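Local coordinates for SusD superfamily protein (Bacteroides vulgatus ATCC 8482, PDB 3JQ0) that is of unknown function but, as a SusD-family protein of the outer membrane, probably binds glycans or other nutrients for uptake, at residues Ile266-Lys271 / Gln291-Thr296; Cys277-Asn282 / Ala322-Asp327; Glu35-Ile40 / Glu55-Asn60; Tyr340-Thr345 / Asp358-Arg363. All blocks are in the same frame, centred on the assembly; numbering follows the deposited sequence. Where two conformers were deposited one is given.

Interaction 1 (Ile266-Lys271 / Gln291-Thr296); sequences IPAQDK and QLNGLT
Asn293 holds its CG anti to its own backbone N (chi1 -168°), which carries CG to 3.7 Å from Gln269 CB; the turn about chi2 (43°) then brings OD1 to the start of helix 269-275. There Asn293 OD1 accepts a nearly straight bond from Gln269 N, 2.9 Å long and 171° at the hydrogen. The same oxygen lies 3.3 Å from Gln269 CB, and a water held by Asp270 N gives it a weak second bond. Asparagine suits this place, being short enough to turn a carbonyl onto the backbone of a helix start. The side chain of Gln269 runs on extended, and its NE2 binds Ala290 O and Ser351 O outside the contact.

Beside this, Gly294 N donates to Pro267 O at 2.9 Å, from well above the carbonyl plane. Gly294 lies against Ile266, whose CG2 comes to 3.6 Å from Gly294 N; a side chain on Gly294 would run into Ile266 CB. Pro267 CG and Leu292 CD1, 4.3 Å apart, add an apolar patch that continues onto Ile338 of strand 332-339.

An alanine at Asn293 would probably leave Gln269 N without its acceptor and the water without one of its partners. Ala268, at the N-cap position, has no side-chain acceptor to offer; Gln269 N, the first N-H of the helix, is met by Asn293 from a later loop, a partly negative oxygen that the helix dipole would probably favour.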
loop_
_atom_site.group_PDB
_atom_site.type_symbol
_atom_site.label_atom_id
_atom_site.label_comp_id
_atom_site.label_asym_id
_atom_site.label_seq_id
_atom_site.Cartn_x
_atom_site.Cartn_y
_atom_site.Cartn_z
ATOM N N ILE A 266 -8.587 13.235 6.128
ATOM C CA ILE A 266 -8.781 13.558 7.552
ATOM C C ILE A 266 -9.890 14.598 7.721
ATOM O O ILE A 266 -10.034 15.507 6.899
ATOM C CB ILE A 266 -7.407 14.026 8.142
ATOM C CG1 ILE A 266 -6.421 12.874 8.160
ATOM C CG2 ILE A 266 -7.515 14.716 9.527
ATOM C CD1 ILE A 266 -6.801 11.686 9.019
ATOM N N PRO A 267 -10.702 14.478 8.791
ATOM C CA PRO A 267 -11.808 15.440 9.015
ATOM C C PRO A 267 -11.306 16.815 9.420
ATOM O O PRO A 267 -10.248 16.968 10.019
ATOM C CB PRO A 267 -12.572 14.808 10.190
ATOM C CG PRO A 267 -11.504 14.016 10.935
ATOM C CD PRO A 267 -10.686 13.434 9.818
ATOM N N ALA A 268 -12.141 17.820 9.177
ATOM C CA ALA A 268 -11.922 19.157 9.698
ATOM C C ALA A 268 -12.107 19.232 11.215
ATOM O O ALA A 268 -13.050 18.670 11.764
ATOM C CB ALA A 268 -12.870 20.156 9.043
ATOM N N GLN A 269 -11.198 19.959 11.850
ATOM C CA GLN A 269 -11.285 20.167 13.284
ATOM C C GLN A 269 -12.647 20.741 13.695
ATOM O O GLN A 269 -13.209 20.361 14.709
ATOM C CB GLN A 269 -10.132 21.046 13.745
ATOM C CG GLN A 269 -10.052 21.252 15.231
ATOM C CD GLN A 269 -8.765 21.934 15.637
ATOM O OE1 GLN A 269 -8.405 23.000 15.100
ATOM N NE2 GLN A 269 -7.999 21.279 16.495
ATOM N N ASP A 270 -13.143 21.700 12.940
ATOM C CA ASP A 270 -14.387 22.330 13.308
ATOM C C ASP A 270 -15.548 21.318 13.370
ATOM O O ASP A 270 -16.445 21.455 14.197
ATOM C CB ASP A 270 -14.750 23.513 12.393
ATOM C CG ASP A 270 -15.239 23.097 11.041
ATOM O OD1 ASP A 270 -14.412 22.582 10.301
ATOM O OD2 ASP A 270 -16.482 23.206 10.736
ATOM N N LYS A 271 -15.539 20.310 12.512
ATOM C CA LYS A 271 -16.568 19.275 12.551
ATOM C C LYS A 271 -16.384 18.423 13.794
ATOM O O LYS A 271 -17.348 18.116 14.516
ATOM C CB LYS A 271 -16.539 18.404 11.287
ATOM C CG LYS A 271 -16.900 19.143 10.009
ATOM C CD LYS A 271 -18.363 19.560 9.989
ATOM C CE LYS A 271 -18.783 20.146 8.639
ATOM N NZ LYS A 271 -18.039 21.323 8.373
ATOM N N GLN A 291 -8.003 17.182 18.203
ATOM C CA GLN A 291 -6.752 17.661 17.584
ATOM C C GLN A 291 -6.722 17.422 16.083
ATOM O O GLN A 291 -5.853 17.960 15.398
ATOM C CB GLN A 291 -5.549 16.943 18.197
ATOM C CG GLN A 291 -5.425 17.189 19.680
ATOM C CD GLN A 291 -4.504 16.200 20.379
ATOM O OE1 GLN A 291 -4.099 15.190 19.825
ATOM N NE2 GLN A 291 -4.168 16.510 21.622
ATOM N N LEU A 292 -7.610 16.585 15.554
ATOM C CA LEU A 292 -7.529 16.215 14.127
ATOM C C LEU A 292 -7.942 17.396 13.273
ATOM O O LEU A 292 -8.976 17.977 13.523
ATOM C CB LEU A 292 -8.427 15.013 13.830
ATOM C CG LEU A 292 -8.125 13.739 14.595
ATOM C CD1 LEU A 292 -9.221 12.665 14.266
ATOM C CD2 LEU A 292 -6.716 13.173 14.358
ATOM N N ASN A 293 -7.196 17.674 12.205
ATOM C CA ASN A 293 -7.566 18.728 11.272
ATOM C C ASN A 293 -7.015 18.477 9.906
ATOM O O ASN A 293 -5.823 18.455 9.711
ATOM C CB ASN A 293 -7.066 20.089 11.720
ATOM C CG ASN A 293 -7.673 21.212 10.921
ATOM O OD1 ASN A 293 -8.894 21.195 10.639
ATOM N ND2 ASN A 293 -6.855 22.182 10.561
ATOM N N GLY A 294 -7.860 18.281 8.951
ATOM C CA GLY A 294 -7.490 18.026 7.592
ATOM C C GLY A 294 -8.650 18.287 6.678
ATOM O O GLY A 294 -9.610 18.980 7.021
ATOM N N LEU A 295 -8.575 17.727 5.487
ATOM C CA LEU A 295 -9.618 17.795 4.489
ATOM C C LEU A 295 -9.868 16.386 3.958
ATOM O O LEU A 295 -8.913 15.657 3.699
ATOM C CB LEU A 295 -9.164 18.731 3.379
ATOM C CG LEU A 295 -10.119 19.215 2.324
ATOM C CD1 LEU A 295 -10.992 20.295 2.894
ATOM C CD2 LEU A 295 -9.321 19.835 1.116
ATOM N N THR A 296 -11.138 15.994 3.823
ATOM C CA THR A 296 -11.492 14.689 3.307
ATOM C C THR A 296 -12.073 14.814 1.913
ATOM O O THR A 296 -13.144 15.431 1.725
ATOM C CB THR A 296 -12.510 13.988 4.231
ATOM O OG1 THR A 296 -11.937 13.900 5.528
ATOM C CG2 THR A 296 -12.905 12.621 3.751
HETATM O O HOH W 1 -11.501 23.235 10.998
#

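Interaction 2 (Cys277-Asn282 / Ala322-Asp327)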
loop_
_atom_site.group_PDB
_atom_site.type_symbol
_atom_site.label_atom_id
_atom_site.label_comp_id
_atom_site.label_asym_id
_atom_site.label_seq_id
_atom_site.Cartn_x
_atom_site.Cartn_y
_atom_site.Cartn_z
ATOM N N CYS A 277 -20.351 13.887 17.454
ATOM C CA CYS A 277 -20.298 13.359 18.795
ATOM C C CYS A 277 -19.892 11.886 18.702
ATOM O O CYS A 277 -19.834 11.282 17.621
ATOM C CB CYS A 277 -21.623 13.522 19.539
ATOM S SG CYS A 277 -22.995 12.571 18.885
ATOM N N ASP A 278 -19.687 11.306 19.873
ATOM C CA ASP A 278 -19.341 9.883 19.970
ATOM C C ASP A 278 -20.626 9.034 20.150
ATOM O O ASP A 278 -21.748 9.524 20.083
ATOM C CB ASP A 278 -18.284 9.680 21.077
ATOM C CG ASP A 278 -18.828 9.931 22.476
ATOM O OD1 ASP A 278 -20.065 9.878 22.711
ATOM O OD2 ASP A 278 -17.961 10.135 23.355
ATOM N N GLU A 279 -20.450 7.723 20.355
ATOM C CA GLU A 279 -21.593 6.814 20.351
ATOM C C GLU A 279 -22.510 7.049 21.548
ATOM O O GLU A 279 -23.638 6.604 21.570
ATOM C CB GLU A 279 -21.140 5.365 20.305
ATOM C CG GLU A 279 -20.529 4.827 21.596
ATOM C CD GLU A 279 -20.145 3.372 21.572
ATOM O OE1 GLU A 279 -20.348 2.706 20.549
ATOM O OE2 GLU A 279 -19.622 2.894 22.602
ATOM N N ASN A 280 -21.981 7.708 22.580
ATOM C CA ASN A 280 -22.753 8.046 23.777
ATOM C C ASN A 280 -23.469 9.390 23.644
ATOM O O ASN A 280 -24.122 9.802 24.584
ATOM C CB ASN A 280 -21.827 8.088 24.994
ATOM C CG ASN A 280 -21.167 6.796 25.310
ATOM O OD1 ASN A 280 -19.907 6.775 25.581
ATOM N ND2 ASN A 280 -21.873 5.740 25.314
ATOM N N GLY A 281 -23.262 10.118 22.548
ATOM C CA GLY A 281 -23.829 11.427 22.363
ATOM C C GLY A 281 -22.985 12.562 22.902
ATOM O O GLY A 281 -23.492 13.680 23.005
ATOM N N ASN A 282 -21.719 12.305 23.237
ATOM C CA ASN A 282 -20.857 13.285 23.893
ATOM C C ASN A 282 -19.849 13.884 22.914
ATOM O O ASN A 282 -19.395 13.273 21.958
ATOM C CB ASN A 282 -20.151 12.628 25.091
ATOM C CG ASN A 282 -21.143 12.059 26.079
ATOM O OD1 ASN A 282 -22.197 12.658 26.319
ATOM N ND2 ASN A 282 -20.849 10.893 26.643
ATOM N N ALA A 322 -15.933 5.674 14.162
ATOM C CA ALA A 322 -17.299 6.098 13.864
ATOM C C ALA A 322 -17.564 7.430 14.543
ATOM O O ALA A 322 -17.380 7.568 15.762
ATOM C CB ALA A 322 -18.293 5.025 14.363
ATOM N N VAL A 323 -18.100 8.365 13.779
ATOM C CA VAL A 323 -18.654 9.583 14.337
ATOM C C VAL A 323 -20.174 9.592 14.147
ATOM O O VAL A 323 -20.720 8.964 13.241
ATOM C CB VAL A 323 -17.982 10.855 13.770
ATOM C CG1 VAL A 323 -16.475 10.862 14.072
ATOM C CG2 VAL A 323 -18.232 11.074 12.279
ATOM N N TYR A 324 -20.800 10.266 15.080
ATOM C CA TYR A 324 -22.230 10.331 15.256
ATOM C C TYR A 324 -22.641 11.789 15.258
ATOM O O TYR A 324 -21.828 12.723 15.328
ATOM C CB TYR A 324 -22.643 9.629 16.589
ATOM C CG TYR A 324 -22.273 8.180 16.640
ATOM C CD1 TYR A 324 -20.951 7.778 16.845
ATOM C CD2 TYR A 324 -23.241 7.196 16.483
ATOM C CE1 TYR A 324 -20.602 6.450 16.862
ATOM C CE2 TYR A 324 -22.890 5.857 16.500
ATOM C CZ TYR A 324 -21.572 5.483 16.647
ATOM O OH TYR A 324 -21.206 4.138 16.663
ATOM N N LYS A 325 -23.951 12.026 15.206
ATOM C CA LYS A 325 -24.490 13.342 15.547
ATOM C C LYS A 325 -25.674 13.139 16.491
ATOM O O LYS A 325 -26.460 12.164 16.370
ATOM C CB LYS A 325 -24.865 14.157 14.300
ATOM C CG LYS A 325 -23.655 14.692 13.528
ATOM C CD LYS A 325 -23.983 15.193 12.124
ATOM C CE LYS A 325 -24.853 16.395 12.076
ATOM N NZ LYS A 325 -25.239 16.689 10.611
ATOM N N LYS A 326 -25.802 14.063 17.426
ATOM C CA LYS A 326 -26.921 14.065 18.361
ATOM C C LYS A 326 -27.837 15.202 17.953
ATOM O O LYS A 326 -27.424 16.377 17.963
ATOM C CB LYS A 326 -26.419 14.281 19.773
ATOM C CG LYS A 326 -27.588 14.224 20.805
ATOM C CD LYS A 326 -27.069 14.103 22.212
ATOM C CE LYS A 326 -26.346 15.287 22.636
ATOM N NZ LYS A 326 -25.850 15.144 24.061
ATOM N N ASP A 327 -29.047 14.908 17.568
ATOM C CA ASP A 327 -29.971 15.923 17.117
ATOM C C ASP A 327 -30.558 16.700 18.292
ATOM O O ASP A 327 -30.298 16.399 19.460
ATOM C CB ASP A 327 -30.989 15.319 16.138
ATOM C CG ASP A 327 -31.900 14.338 16.740
ATOM O OD1 ASP A 327 -32.266 14.473 17.927
ATOM O OD2 ASP A 327 -32.330 13.457 15.947
HETATM O O HOH W 2 -26.060 11.927 25.078
HETATM O O HOH W 3 -23.499 15.143 26.087
#
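Cys277 pairs with Tyr324 through two backbone bonds, Cys277 N to Tyr324 O at 2.8 Å and Tyr324 N to Cys277 O at 2.9 Å, forming a single antiparallel hydrogen-bonded bridge. With chi1 at 66°, SG sits between the backbone N and the carbonyl carbon and meets the strand backbone 3.5 Å from Lys326 N; a small, polarisable thiol suits so close an approach.

Asp278 turns its carboxylate back on its own loop. Its OD1 takes bonds from Asn280 N and Asn282 N, which arrive from opposite faces of the carboxylate plane, the first making an Asx turn.

Glu279 follows, with its CA over the centre of the Tyr324 ring in a CH-pi contact, 3.7 Å from the centroid. Its CB lies 3.6 Å from Tyr324 CE1. An alanine in place of Tyr324 would probably leave Glu279 without the flat surface beneath it and the turn freer to shift.

Gly281 has a positive phi of 88°, which glycine takes readily, and a side chain there would press on Lys326 CD. Its carbonyl oxygen accepts from Lys326 NZ at 3.0 Å. The long lysine chain, bent at chi3, spans this distance, and two waters accept weak bonds from NZ while donating to Asn280 O and Asn282 OD1.

The arrangement is a type I beta turn, Asp278 to Gly281, laid beside the 320-326 strand of a two-stranded antiparallel hairpin.

Interaction 3 (Glu35-Ile40 / Glu55-Asn60); sequences EPRADI and ERLPFN
Arg37 and Asn60 carry the polar part of this contact with three hydrogen bonds. The guanidinium approaches side-on: Arg37 NE at 2.8 Å and Arg37 NH2 at 3.0 Å both donate to Asn60 OD1, which lies at the edge of the group and within 2° of its plane. In return Asn60 ND2 reaches Arg37 O at 2.9 Å, on a lone pair of that carbonyl. The side chains cross at about a right angle, their flat groups 51° apart. The bend of Arg37 at chi3 (65°) swings NE toward the amide. One amide both accepts and donates here, and asparagine also tolerates the positive phi. Elsewhere Arg37 NH1 and NH2 bind Leu472 O and Arg470 O, so the buried charge is met by carbonyls.

Backbone atoms add to these bonds. Arg37 CA makes a CA-H...O contact with Leu57 O at 3.4 Å, and Pro58 CD lies 3.6 Å from Pro36 O, which finds no N-H on that proline.

Pro36 and Leu57 make the apolar part, Pro36 CB meeting Leu57 CD1 at 4.1 Å. The Pro36 ring also rests on Phe31, and Leu57 on Leu32, both in helix 27-34.

Two type I beta turns, Glu35 to Ala38 and Leu57 to Asn60, are thus set against each other, a buried junction of irregular loops on either side of strand 41-43 in sequence, with helix 448-455 packed on Arg37 and Ala38.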
loop_
_atom_site.group_PDB
_atom_site.type_symbol
_atom_site.label_atom_id
_atom_site.label_comp_id
_atom_site.label_asym_id
_atom_site.label_seq_id
_atom_site.Cartn_x
_atom_site.Cartn_y
_atom_site.Cartn_z
ATOM N N GLU A 35 -4.954 1.433 -4.231
ATOM C CA GLU A 35 -6.122 1.305 -3.361
ATOM C C GLU A 35 -7.443 1.915 -3.839
ATOM O O GLU A 35 -8.425 1.171 -3.931
ATOM C CB GLU A 35 -5.759 1.659 -1.926
ATOM C CG GLU A 35 -6.905 1.690 -0.961
ATOM C CD GLU A 35 -6.475 1.832 0.495
ATOM O OE1 GLU A 35 -5.358 1.391 0.833
ATOM O OE2 GLU A 35 -7.266 2.368 1.317
ATOM N N PRO A 36 -7.541 3.233 -4.097
ATOM C CA PRO A 36 -8.868 3.841 -4.217
ATOM C C PRO A 36 -9.720 3.515 -5.424
ATOM O O PRO A 36 -10.896 3.903 -5.403
ATOM C CB PRO A 36 -8.605 5.350 -4.114
ATOM C CG PRO A 36 -7.287 5.470 -3.464
ATOM C CD PRO A 36 -6.517 4.280 -3.926
ATOM N N ARG A 37 -9.197 2.834 -6.442
ATOM C CA ARG A 37 -10.085 2.353 -7.510
ATOM C C ARG A 37 -10.955 1.158 -7.132
ATOM O O ARG A 37 -11.834 0.793 -7.897
ATOM C CB ARG A 37 -9.267 2.056 -8.775
ATOM C CG ARG A 37 -8.700 3.275 -9.448
ATOM C CD ARG A 37 -7.960 2.993 -10.731
ATOM N NE ARG A 37 -8.911 2.474 -11.704
ATOM C CZ ARG A 37 -8.580 2.017 -12.907
ATOM N NH1 ARG A 37 -7.335 2.045 -13.320
ATOM N NH2 ARG A 37 -9.543 1.572 -13.718
ATOM N N ALA A 38 -10.719 0.553 -5.963
ATOM C CA ALA A 38 -11.507 -0.596 -5.511
ATOM C C ALA A 38 -12.733 -0.110 -4.745
ATOM O O ALA A 38 -13.356 0.870 -5.169
ATOM C CB ALA A 38 -10.598 -1.596 -4.753
ATOM N N ASP A 39 -13.111 -0.801 -3.665
ATOM C CA ASP A 39 -14.447 -0.711 -3.100
ATOM C C ASP A 39 -14.508 -0.016 -1.734
ATOM O O ASP A 39 -15.601 0.124 -1.158
ATOM C CB ASP A 39 -15.088 -2.103 -3.013
ATOM C CG ASP A 39 -14.221 -3.189 -2.388
ATOM O OD1 ASP A 39 -13.011 -2.960 -2.113
ATOM O OD2 ASP A 39 -14.782 -4.308 -2.202
ATOM N N ILE A 40 -13.401 0.506 -1.213
ATOM C CA ILE A 40 -13.413 1.113 0.110
ATOM C C ILE A 40 -14.138 2.470 0.148
ATOM O O ILE A 40 -14.826 2.779 1.121
ATOM C CB ILE A 40 -11.983 1.215 0.675
ATOM C CG1 ILE A 40 -11.400 -0.168 0.960
ATOM C CG2 ILE A 40 -11.934 2.131 1.921
ATOM C CD1 ILE A 40 -9.889 -0.184 1.114
ATOM N N GLU A 55 -13.260 11.454 -6.682
ATOM C CA GLU A 55 -14.284 10.449 -6.848
ATOM C C GLU A 55 -14.097 9.642 -8.123
ATOM O O GLU A 55 -14.670 8.556 -8.240
ATOM C CB GLU A 55 -15.678 11.116 -6.837
ATOM C CG GLU A 55 -16.059 11.970 -8.032
ATOM C CD GLU A 55 -15.407 13.337 -8.186
ATOM O OE1 GLU A 55 -14.745 13.822 -7.224
ATOM O OE2 GLU A 55 -15.589 13.961 -9.254
ATOM N N ARG A 56 -13.351 10.151 -9.090
ATOM C CA ARG A 56 -13.171 9.386 -10.308
ATOM C C ARG A 56 -12.396 8.099 -10.093
ATOM O O ARG A 56 -12.463 7.218 -10.940
ATOM C CB ARG A 56 -12.516 10.224 -11.384
ATOM C CG ARG A 56 -13.368 11.368 -11.803
ATOM C CD ARG A 56 -12.851 11.902 -13.114
ATOM N NE ARG A 56 -13.679 12.981 -13.606
ATOM C CZ ARG A 56 -14.449 12.915 -14.660
ATOM N NH1 ARG A 56 -14.453 11.843 -15.430
ATOM N NH2 ARG A 56 -15.173 14.000 -14.952
ATOM N N LEU A 57 -11.683 8.005 -8.971
ATOM C CA LEU A 57 -11.035 6.737 -8.604
ATOM C C LEU A 57 -12.064 5.681 -8.168
ATOM O O LEU A 57 -12.211 4.674 -8.870
ATOM C CB LEU A 57 -9.873 6.946 -7.627
ATOM C CG LEU A 57 -8.775 7.865 -8.104
ATOM C CD1 LEU A 57 -7.645 7.931 -7.093
ATOM C CD2 LEU A 57 -8.277 7.579 -9.484
ATOM N N PRO A 58 -12.822 5.892 -7.081
ATOM C CA PRO A 58 -13.803 4.839 -6.733
ATOM C C PRO A 58 -14.873 4.628 -7.819
ATOM O O PRO A 58 -15.372 3.513 -7.963
ATOM C CB PRO A 58 -14.433 5.323 -5.411
ATOM C CG PRO A 58 -14.098 6.784 -5.373
ATOM C CD PRO A 58 -12.734 6.886 -6.012
ATOM N N PHE A 59 -15.233 5.657 -8.567
ATOM C CA PHE A 59 -16.228 5.502 -9.626
ATOM C C PHE A 59 -15.629 4.951 -10.914
ATOM O O PHE A 59 -16.352 4.641 -11.851
ATOM C CB PHE A 59 -16.967 6.825 -9.895
ATOM C CG PHE A 59 -17.969 7.153 -8.831
ATOM C CD1 PHE A 59 -17.688 7.712 -7.613
ATOM C CD2 PHE A 59 -19.316 6.779 -9.061
ATOM C CE1 PHE A 59 -18.685 7.959 -6.634
ATOM C CE2 PHE A 59 -20.300 7.018 -8.088
ATOM C CZ PHE A 59 -19.949 7.644 -6.891
ATOM N N ASN A 60 -14.315 4.836 -10.979
ATOM C CA ASN A 60 -13.653 4.334 -12.172
ATOM C C ASN A 60 -14.118 5.115 -13.413
ATOM O O ASN A 60 -14.496 4.547 -14.448
ATOM C CB ASN A 60 -13.770 2.823 -12.330
ATOM C CG ASN A 60 -12.874 2.124 -11.368
ATOM O OD1 ASN A 60 -11.691 1.999 -11.664
ATOM N ND2 ASN A 60 -13.377 1.722 -10.196
HETATM O O HOH W 4 -14.910 0.890 -7.460
#

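Interaction 4 (Tyr340-Thr345 / Asp358-Arg363)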
loop_
_atom_site.group_PDB
_atom_site.type_symbol
_atom_site.label_atom_id
_atom_site.label_comp_id
_atom_site.label_asym_id
_atom_site.label_seq_id
_atom_site.Cartn_x
_atom_site.Cartn_y
_atom_site.Cartn_z
ATOM N N TYR A 340 -8.491 6.498 10.464
ATOM C CA TYR A 340 -7.967 6.506 11.841
ATOM C C TYR A 340 -6.639 5.758 12.007
ATOM O O TYR A 340 -6.055 5.867 13.061
ATOM C CB TYR A 340 -9.035 5.932 12.798
ATOM C CG TYR A 340 -9.089 6.575 14.171
ATOM C CD1 TYR A 340 -9.361 7.921 14.324
ATOM C CD2 TYR A 340 -8.979 5.782 15.303
ATOM C CE1 TYR A 340 -9.463 8.471 15.591
ATOM C CE2 TYR A 340 -9.108 6.333 16.562
ATOM C CZ TYR A 340 -9.355 7.663 16.687
ATOM O OH TYR A 340 -9.498 8.216 17.969
ATOM N N LYS A 341 -6.135 5.074 10.980
ATOM C CA LYS A 341 -4.964 4.224 11.189
ATOM C C LYS A 341 -3.708 4.975 11.585
ATOM O O LYS A 341 -2.931 4.521 12.386
ATOM C CB LYS A 341 -4.689 3.422 9.912
ATOM C CG LYS A 341 -3.406 2.581 9.979
ATOM C CD LYS A 341 -3.278 1.643 8.770
ATOM C CE LYS A 341 -4.080 0.352 8.952
ATOM N NZ LYS A 341 -4.029 -0.510 7.726
ATOM N N PHE A 342 -3.452 6.099 10.899
ATOM C CA PHE A 342 -2.252 6.901 11.121
ATOM C C PHE A 342 -2.611 8.068 12.030
ATOM O O PHE A 342 -3.356 8.978 11.661
ATOM C CB PHE A 342 -1.616 7.309 9.798
ATOM C CG PHE A 342 -1.181 6.110 8.971
ATOM C CD1 PHE A 342 -0.024 5.435 9.264
ATOM C CD2 PHE A 342 -1.952 5.635 7.917
ATOM C CE1 PHE A 342 0.391 4.352 8.531
ATOM C CE2 PHE A 342 -1.534 4.538 7.186
ATOM C CZ PHE A 342 -0.364 3.904 7.497
ATOM N N GLN A 343 -2.107 8.017 13.252
ATOM C CA GLN A 343 -2.434 8.965 14.287
ATOM C C GLN A 343 -1.441 10.085 14.459
ATOM O O GLN A 343 -1.712 11.075 15.165
ATOM C CB GLN A 343 -2.638 8.241 15.615
ATOM C CG GLN A 343 -3.862 7.354 15.669
ATOM C CD GLN A 343 -5.138 8.158 15.849
ATOM O OE1 GLN A 343 -5.227 9.070 16.691
ATOM N NE2 GLN A 343 -6.149 7.798 15.084
ATOM N N GLY A 344 -0.279 9.984 13.833
ATOM C CA GLY A 344 0.693 11.060 13.932
ATOM C C GLY A 344 1.114 11.334 15.381
ATOM O O GLY A 344 1.242 10.426 16.209
ATOM N N THR A 345 1.416 12.598 15.632
ATOM C CA THR A 345 1.952 13.037 16.903
ATOM C C THR A 345 1.463 14.427 17.192
ATOM O O THR A 345 1.085 15.173 16.304
ATOM C CB THR A 345 3.513 12.960 16.880
ATOM O OG1 THR A 345 4.013 13.079 18.198
ATOM C CG2 THR A 345 4.121 14.007 15.970
ATOM N N ASP A 358 5.693 7.236 9.803
ATOM C CA ASP A 358 6.254 6.548 8.659
ATOM C C ASP A 358 5.146 5.859 7.860
ATOM O O ASP A 358 4.107 5.524 8.417
ATOM C CB ASP A 358 7.269 5.470 9.102
ATOM C CG ASP A 358 8.576 6.041 9.633
ATOM O OD1 ASP A 358 8.789 7.278 9.569
ATOM O OD2 ASP A 358 9.381 5.192 10.095
ATOM N N PHE A 359 5.339 5.681 6.562
ATOM C CA PHE A 359 4.365 5.015 5.714
ATOM C C PHE A 359 4.888 3.658 5.292
ATOM O O PHE A 359 5.836 3.566 4.515
ATOM C CB PHE A 359 4.027 5.819 4.475
ATOM C CG PHE A 359 2.982 5.183 3.622
ATOM C CD1 PHE A 359 1.737 4.885 4.164
ATOM C CD2 PHE A 359 3.216 4.831 2.326
ATOM C CE1 PHE A 359 0.751 4.326 3.411
ATOM C CE2 PHE A 359 2.198 4.257 1.559
ATOM C CZ PHE A 359 0.964 3.995 2.120
ATOM N N PRO A 360 4.344 2.560 5.845
ATOM C CA PRO A 360 4.875 1.229 5.486
ATOM C C PRO A 360 4.627 0.907 4.021
ATOM O O PRO A 360 3.554 1.184 3.502
ATOM C CB PRO A 360 4.074 0.277 6.388
ATOM C CG PRO A 360 3.496 1.128 7.485
ATOM C CD PRO A 360 3.251 2.470 6.835
ATOM N N ILE A 361 5.617 0.291 3.393
ATOM C CA ILE A 361 5.518 -0.269 2.032
ATOM C C ILE A 361 5.365 -1.769 2.118
ATOM O O ILE A 361 4.434 -2.369 1.557
ATOM C CB ILE A 361 6.693 0.169 1.135
ATOM C CG1 ILE A 361 6.728 1.695 0.964
ATOM C CG2 ILE A 361 6.661 -0.565 -0.196
ATOM C CD1 ILE A 361 5.568 2.267 0.219
ATOM N N TYR A 362 6.317 -2.413 2.791
ATOM C CA TYR A 362 6.272 -3.867 3.034
ATOM C C TYR A 362 6.359 -4.160 4.513
ATOM O O TYR A 362 7.377 -3.801 5.142
ATOM C CB TYR A 362 7.382 -4.604 2.299
ATOM C CG TYR A 362 7.322 -4.578 0.790
ATOM C CD1 TYR A 362 6.137 -4.890 0.107
ATOM C CD2 TYR A 362 8.438 -4.289 0.045
ATOM C CE1 TYR A 362 6.105 -4.960 -1.268
ATOM C CE2 TYR A 362 8.410 -4.350 -1.354
ATOM C CZ TYR A 362 7.226 -4.677 -2.011
ATOM O OH TYR A 362 7.254 -4.749 -3.392
ATOM N N ARG A 363 5.335 -4.837 5.030
ATOM C CA ARG A 363 5.235 -5.292 6.412
ATOM C C ARG A 363 5.266 -6.786 6.502
ATOM O O ARG A 363 4.834 -7.470 5.546
ATOM C CB ARG A 363 3.795 -4.816 7.033
ATOM C CG ARG A 363 3.684 -3.379 7.279
ATOM C CD ARG A 363 2.671 -3.041 8.214
ATOM N NE ARG A 363 1.285 -3.085 7.782
ATOM C CZ ARG A 363 0.372 -3.908 8.259
ATOM N NH1 ARG A 363 0.642 -4.960 9.011
ATOM N NH2 ARG A 363 -0.891 -3.663 7.952
#
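Phe342 and Pro360 meet in a buried part of the chain, where the loop after strand 332-339 packs on strand 359-363, a strand that pairs antiparallel with 243-247 and carries a classic beta bulge at Ile361 and Tyr362 opposite Phe245. The two side chains reach toward each other tip to tip, Phe342 CE1 standing 3.8 Å from Pro360 CD, which lies at the edge of the ring near its plane. CZ of Phe342 comes to 4.1 Å from Phe359 CD1, at the edge of the Phe359 ring, and the two side chains cross obliquely. Asp358 O also lies 3.9 Å from Phe342 CE1. A flat, rigid phenyl works well here because its far end can touch three consecutive residues, Asp358 to Pro360, where the strand begins, while Met256 and Asp357 border it elsewhere. Proline, with no N-H, turns CD to the ring instead of a polar group.

Alongside, Lys341 NZ and Arg363 NH2 lie 4.5 Å apart. Both make salt bridges to Glu445 OE2, and Arg363 NH1 has further ones to Glu441 and Glu242, while Lys341 NZ also donates to Met443 O. The shared carboxylate probably offsets the repulsion of the two like charges. The apolar contact of Phe342 with Phe359 and Pro360 sits beside this buried ionic network, in which acidic partners from elsewhere in the chain meet both cations.

From the N terminus, interaction 3 comes first: it closes the loop that carries strand 41-43, joining the turn after helix 27-34 to the chain leading on to helix 75-91. Far along the sequence, interactions 1 and 2 cross, since 277-282 falls between the two segments of interaction 1 and 291-296 between those of interaction 2. Together they tie helix 269-275 and the loops after it to each other and to strand 320-326, with centres about 16 Å apart. Interaction 4 opens after both have closed and shuts the short loop between strands 332-339 and 359-363. Its nearest atoms lie about 4 Å from interaction 1, without touching.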